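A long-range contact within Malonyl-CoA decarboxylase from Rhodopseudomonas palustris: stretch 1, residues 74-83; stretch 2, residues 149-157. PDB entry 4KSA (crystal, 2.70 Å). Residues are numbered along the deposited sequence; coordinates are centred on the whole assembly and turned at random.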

ATOM      1  N   LYS A  74      38.550  -0.618 -18.414  1.00 52.99           N
ATOM      2  CA  LYS A  74      37.421   0.274 -18.154  1.00 48.92           C
ATOM      3  C   LYS A  74      37.794   1.610 -18.766  1.00 46.54           C
ATOM      4  O   LYS A  74      37.106   2.142 -19.633  1.00 44.77           O
ATOM      5  N   LEU A  75      38.926   2.117 -18.307  1.00 45.43           N
ATOM      6  CA  LEU A  75      39.437   3.393 -18.742  1.00 46.60           C
ATOM      7  C   LEU A  75      39.526   3.524 -20.260  1.00 45.56           C
ATOM      8  O   LEU A  75      39.179   4.564 -20.814  1.00 44.96           O
ATOM      9  N   ALA A  76      39.975   2.478 -20.943  1.00 45.00           N
ATOM     10  CA  ALA A  76      40.094   2.566 -22.394  1.00 42.82           C
ATOM     11  C   ALA A  76      38.715   2.787 -22.981  1.00 42.30           C
ATOM     12  O   ALA A  76      38.543   3.621 -23.871  1.00 41.98           O
ATOM     13  N   PHE A  77      37.734   2.050 -22.460  1.00 42.26           N
ATOM     14  CA  PHE A  77      36.355   2.151 -22.930  1.00 43.13           C
ATOM     15  C   PHE A  77      35.774   3.555 -22.727  1.00 42.63           C
ATOM     16  O   PHE A  77      35.118   4.113 -23.621  1.00 40.22           O
ATOM     17  N   LEU A  78      36.012   4.124 -21.552  1.00 41.94           N
ATOM     18  CA  LEU A  78      35.523   5.458 -21.275  1.00 40.68           C
ATOM     19  C   LEU A  78      36.148   6.394 -22.294  1.00 41.78           C
ATOM     20  O   LEU A  78      35.459   7.240 -22.849  1.00 42.68           O
ATOM     21  N   ASP A  79      37.449   6.240 -22.554  1.00 43.67           N
ATOM     22  CA  ASP A  79      38.123   7.093 -23.533  1.00 43.45           C
ATOM     23  C   ASP A  79      37.515   6.867 -24.907  1.00 43.05           C
ATOM     24  O   ASP A  79      37.361   7.797 -25.682  1.00 42.73           O
ATOM     25  N   ALA A  80      37.160   5.620 -25.194  1.00 43.95           N
ATOM     26  CA  ALA A  80      36.537   5.262 -26.463  1.00 43.48           C
ATOM     27  C   ALA A  80      35.222   6.038 -26.611  1.00 45.20           C
ATOM     28  O   ALA A  80      34.844   6.412 -27.726  1.00 46.69           O
ATOM     29  N   LEU A  81      34.523   6.278 -25.500  1.00 43.20           N
ATOM     30  CA  LEU A  81      33.275   7.015 -25.581  1.00 43.40           C
ATOM     31  C   LEU A  81      33.567   8.424 -26.055  1.00 43.96           C
ATOM     32  O   LEU A  81      32.739   9.043 -26.719  1.00 43.99           O
ATOM     33  N   ALA A  82      34.755   8.927 -25.735  1.00 44.98           N
ATOM     34  CA  ALA A  82      35.104  10.285 -26.127  1.00 47.84           C
ATOM     35  C   ALA A  82      35.523  10.446 -27.581  1.00 50.68           C
ATOM     36  O   ALA A  82      35.028  11.355 -28.263  1.00 51.78           O
ATOM     37  N   GLU A  83      36.410   9.577 -28.069  1.00 53.14           N
ATOM     38  CA  GLU A  83      36.867   9.708 -29.447  1.00 57.11           C
ATOM     39  C   GLU A  83      36.062   8.948 -30.498  1.00 55.83           C
ATOM     40  O   GLU A  83      35.789   9.482 -31.573  1.00 55.89           O
ATOM     41  N   ALA A 149      43.058  13.604 -15.071  1.00 55.79           N
ATOM     42  CA  ALA A 149      44.058  12.919 -15.868  1.00 57.06           C
ATOM     43  C   ALA A 149      43.610  12.730 -17.315  1.00 57.91           C
ATOM     44  O   ALA A 149      44.410  12.351 -18.164  1.00 60.92           O
ATOM     45  N   HIS A 150      42.336  12.982 -17.599  1.00 56.18           N
ATOM     46  CA  HIS A 150      41.829  12.818 -18.954  1.00 55.24           C
ATOM     47  C   HIS A 150      40.761  13.854 -19.239  1.00 54.73           C
ATOM     48  O   HIS A 150      39.577  13.560 -19.269  1.00 53.57           O
ATOM     49  N   PRO A 151      41.179  15.088 -19.493  1.00 55.36           N
ATOM     50  CA  PRO A 151      40.262  16.195 -19.773  1.00 56.02           C
ATOM     51  C   PRO A 151      39.284  16.025 -20.941  1.00 55.80           C
ATOM     52  O   PRO A 151      38.330  16.795 -21.063  1.00 56.44           O
ATOM     53  N   GLN A 152      39.506  15.030 -21.792  1.00 55.82           N
ATOM     54  CA  GLN A 152      38.622  14.824 -22.940  1.00 57.29           C
ATOM     55  C   GLN A 152      37.312  14.168 -22.556  1.00 56.54           C
ATOM     56  O   GLN A 152      36.325  14.278 -23.284  1.00 56.93           O
ATOM     57  N   LEU A 153      37.310  13.483 -21.417  1.00 55.35           N
ATOM     58  CA  LEU A 153      36.119  12.806 -20.927  1.00 54.45           C
ATOM     59  C   LEU A 153      35.077  13.805 -20.420  1.00 55.14           C
ATOM     60  O   LEU A 153      33.976  13.420 -20.045  1.00 55.45           O
ATOM     61  N   ARG A 154      35.422  15.087 -20.400  1.00 54.52           N
ATOM     62  CA  ARG A 154      34.491  16.093 -19.927  1.00 54.84           C
ATOM     63  C   ARG A 154      33.266  16.152 -20.838  1.00 55.02           C
ATOM     64  O   ARG A 154      32.149  16.411 -20.387  1.00 54.64           O
ATOM     65  N   HIS A 155      33.477  15.881 -22.120  1.00 54.01           N
ATOM     66  CA  HIS A 155      32.389  15.924 -23.080  1.00 53.77           C
ATOM     67  C   HIS A 155      31.574  14.649 -23.047  1.00 51.75           C
ATOM     68  O   HIS A 155      30.534  14.533 -23.700  1.00 52.44           O
ATOM     69  N   VAL A 156      32.048  13.687 -22.271  1.00 49.22           N
ATOM     70  CA  VAL A 156      31.314  12.450 -22.099  1.00 47.85           C
ATOM     71  C   VAL A 156      30.395  12.737 -20.918  1.00 48.01           C
ATOM     72  O   VAL A 156      29.226  12.365 -20.913  1.00 49.70           O
ATOM     73  N   ASP A 157      30.932  13.432 -19.924  1.00 47.08           N
ATOM     74  CA  ASP A 157      30.161  13.759 -18.748  1.00 47.81           C
ATOM     75  C   ASP A 157      28.969  14.636 -19.106  1.00 48.68           C
ATOM     76  O   ASP A 157      27.908  14.535 -18.487  1.00 47.56           O
TER

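A single polar tie, short at 2.6 Å, marks this otherwise small and largely apolar contact: Gln152 NE2 donates a hydrogen bond to Asp79 OD1. The CA-to-CB bond of Asp79 points sideways to the second stretch, and its m rotamer brings the carboxylate nearer to that stretch. Gln152 points toward the helix, but its chi1 of 2° lies between the wells, an eclipsed torsion that should be read cautiously at 2.70 Å.

The apolar part is built on Leu153 and Val156. The CA-to-CB bond of Leu153 (m, t) is also sideways to the helix, yet its end turns in, so that CD2 lies 3.3 Å from Leu78 O, 4.2 Å from Leu78 CB and 4.2 Å from Ala82 CB. Val156, chi1 t, points toward the helix and sets CG2 3.8 Å from Ala82 CB and 4.1 Å from Leu81 CB. Ala82 itself points in with only a methyl, and here the backbones come nearest, Ala82 CA to Leu153 CA at 5.9 Å; the small residue faces the close approach while the larger side chains come from across.

At the other end His150 (chi1 m) points toward the helix, its CD2 3.3 Å from Asp79 OD2 and its NE2 3.4 Å from Leu75 CD2. Both neighbours meet the ring obliquely, and the ring atom nearest Asp79 OD2 is a carbon, so this is packing and no hydrogen bond is made.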

ATOM      1  CB  LYS A  74      37.195   0.476 -16.649  1.00 46.30           C
ATOM      2  CG  LYS A  74      36.304  -0.558 -15.996  1.00 46.12           C
ATOM      3  CD  LYS A  74      35.890  -0.136 -14.603  1.00 44.88           C
ATOM      4  CE  LYS A  74      35.133  -1.245 -13.932  1.00 46.38           C
ATOM      5  NZ  LYS A  74      35.954  -2.495 -13.890  1.00 46.65           N
ATOM      6  CB  LEU A  75      40.801   3.639 -18.098  1.00 48.07           C
ATOM      7  CG  LEU A  75      41.155   5.110 -17.865  1.00 51.95           C
ATOM      8  CD1 LEU A  75      42.357   5.200 -16.940  1.00 53.61           C
ATOM      9  CD2 LEU A  75      41.441   5.804 -19.200  1.00 52.97           C
ATOM     10  CB  ALA A  76      40.719   1.302 -22.960  1.00 40.80           C
ATOM     11  CB  PHE A  77      35.476   1.107 -22.232  1.00 44.55           C
ATOM     12  CG  PHE A  77      34.018   1.270 -22.521  1.00 46.38           C
ATOM     13  CD1 PHE A  77      33.149   1.734 -21.541  1.00 46.59           C
ATOM     14  CD2 PHE A  77      33.522   1.023 -23.790  1.00 47.80           C
ATOM     15  CE1 PHE A  77      31.802   1.953 -21.825  1.00 49.03           C
ATOM     16  CE2 PHE A  77      32.174   1.240 -24.090  1.00 49.43           C
ATOM     17  CZ  PHE A  77      31.311   1.707 -23.103  1.00 49.12           C
ATOM     18  CB  LEU A  78      35.894   5.886 -19.854  1.00 39.36           C
ATOM     19  CG  LEU A  78      35.277   5.094 -18.701  1.00 38.16           C
ATOM     20  CD1 LEU A  78      35.636   5.750 -17.367  1.00 36.85           C
ATOM     21  CD2 LEU A  78      33.767   5.052 -18.872  1.00 38.37           C
ATOM     22  CB  ASP A  79      39.630   6.817 -23.562  1.00 45.44           C
ATOM     23  CG  ASP A  79      40.388   7.591 -22.477  1.00 50.14           C
ATOM     24  OD1 ASP A  79      40.096   8.790 -22.289  1.00 50.24           O
ATOM     25  OD2 ASP A  79      41.286   7.018 -21.819  1.00 52.56           O
ATOM     26  CB  ALA A  80      36.266   3.748 -26.518  1.00 38.54           C
ATOM     27  CB  LEU A  81      32.550   7.072 -24.226  1.00 40.18           C
ATOM     28  CG  LEU A  81      32.061   5.754 -23.601  1.00 39.94           C
ATOM     29  CD1 LEU A  81      31.597   6.011 -22.182  1.00 37.10           C
ATOM     30  CD2 LEU A  81      30.950   5.141 -24.428  1.00 36.84           C
ATOM     31  CB  ALA A  82      36.181  10.842 -25.219  1.00 47.21           C
ATOM     32  CB  GLU A  83      38.346   9.330 -29.575  1.00 62.05           C
ATOM     33  CG  GLU A  83      38.654   7.854 -29.470  1.00 71.60           C
ATOM     34  CD  GLU A  83      40.103   7.543 -29.835  1.00 77.39           C
ATOM     35  OE1 GLU A  83      41.010   8.280 -29.371  1.00 80.42           O
ATOM     36  OE2 GLU A  83      40.335   6.557 -30.579  1.00 81.38           O
ATOM     37  CB  ALA A 149      44.371  11.563 -15.238  1.00 56.86           C
ATOM     38  CB  HIS A 150      41.239  11.424 -19.138  1.00 56.40           C
ATOM     39  CG  HIS A 150      42.230  10.314 -18.970  1.00 57.96           C
ATOM     40  ND1 HIS A 150      42.889  10.079 -17.783  1.00 58.32           N
ATOM     41  CD2 HIS A 150      42.636   9.346 -19.825  1.00 57.03           C
ATOM     42  CE1 HIS A 150      43.653   9.009 -17.911  1.00 57.92           C
ATOM     43  NE2 HIS A 150      43.517   8.546 -19.139  1.00 58.19           N
ATOM     44  CB  PRO A 151      41.213  17.371 -19.967  1.00 54.70           C
ATOM     45  CG  PRO A 151      42.395  16.709 -20.588  1.00 54.86           C
ATOM     46  CD  PRO A 151      42.573  15.488 -19.737  1.00 54.44           C
ATOM     47  CB  GLN A 152      39.303  13.980 -24.029  1.00 59.84           C
ATOM     48  CG  GLN A 152      40.717  13.504 -23.681  1.00 67.45           C
ATOM     49  CD  GLN A 152      40.741  12.282 -22.775  1.00 67.77           C
ATOM     50  OE1 GLN A 152      41.492  12.240 -21.806  1.00 67.80           O
ATOM     51  NE2 GLN A 152      39.931  11.274 -23.101  1.00 70.16           N
ATOM     52  CB  LEU A 153      36.481  11.845 -19.792  1.00 54.02           C
ATOM     53  CG  LEU A 153      37.346  10.638 -20.144  1.00 55.07           C
ATOM     54  CD1 LEU A 153      37.618   9.831 -18.883  1.00 54.15           C
ATOM     55  CD2 LEU A 153      36.646   9.785 -21.197  1.00 54.28           C
ATOM     56  CB  ARG A 154      35.186  17.454 -19.870  1.00 56.93           C
ATOM     57  CG  ARG A 154      34.421  18.510 -19.094  1.00 60.72           C
ATOM     58  CD  ARG A 154      33.553  19.350 -20.015  1.00 67.63           C
ATOM     59  NE  ARG A 154      32.689  20.259 -19.268  1.00 72.07           N
ATOM     60  CZ  ARG A 154      32.092  21.327 -19.789  1.00 74.23           C
ATOM     61  NH1 ARG A 154      32.265  21.632 -21.073  1.00 74.60           N
ATOM     62  NH2 ARG A 154      31.325  22.095 -19.022  1.00 75.34           N
ATOM     63  CB  HIS A 155      32.948  16.243 -24.473  1.00 56.96           C
ATOM     64  CG  HIS A 155      33.712  17.529 -24.502  1.00 59.63           C
ATOM     65  ND1 HIS A 155      35.089  17.578 -24.441  1.00 60.88           N
ATOM     66  CD2 HIS A 155      33.287  18.813 -24.414  1.00 61.14           C
ATOM     67  CE1 HIS A 155      35.478  18.834 -24.305  1.00 62.03           C
ATOM     68  NE2 HIS A 155      34.404  19.602 -24.284  1.00 62.47           N
ATOM     69  CB  VAL A 156      32.233  11.281 -21.740  1.00 47.33           C
ATOM     70  CG1 VAL A 156      31.397  10.093 -21.252  1.00 46.47           C
ATOM     71  CG2 VAL A 156      33.073  10.896 -22.955  1.00 47.40           C
ATOM     72  CB  ASP A 157      31.018  14.482 -17.723  1.00 47.91           C
ATOM     73  CG  ASP A 157      30.229  14.857 -16.487  1.00 50.92           C
ATOM     74  OD1 ASP A 157      30.182  16.061 -16.121  1.00 52.48           O
ATOM     75  OD2 ASP A 157      29.639  13.937 -15.889  1.00 51.10           O
TER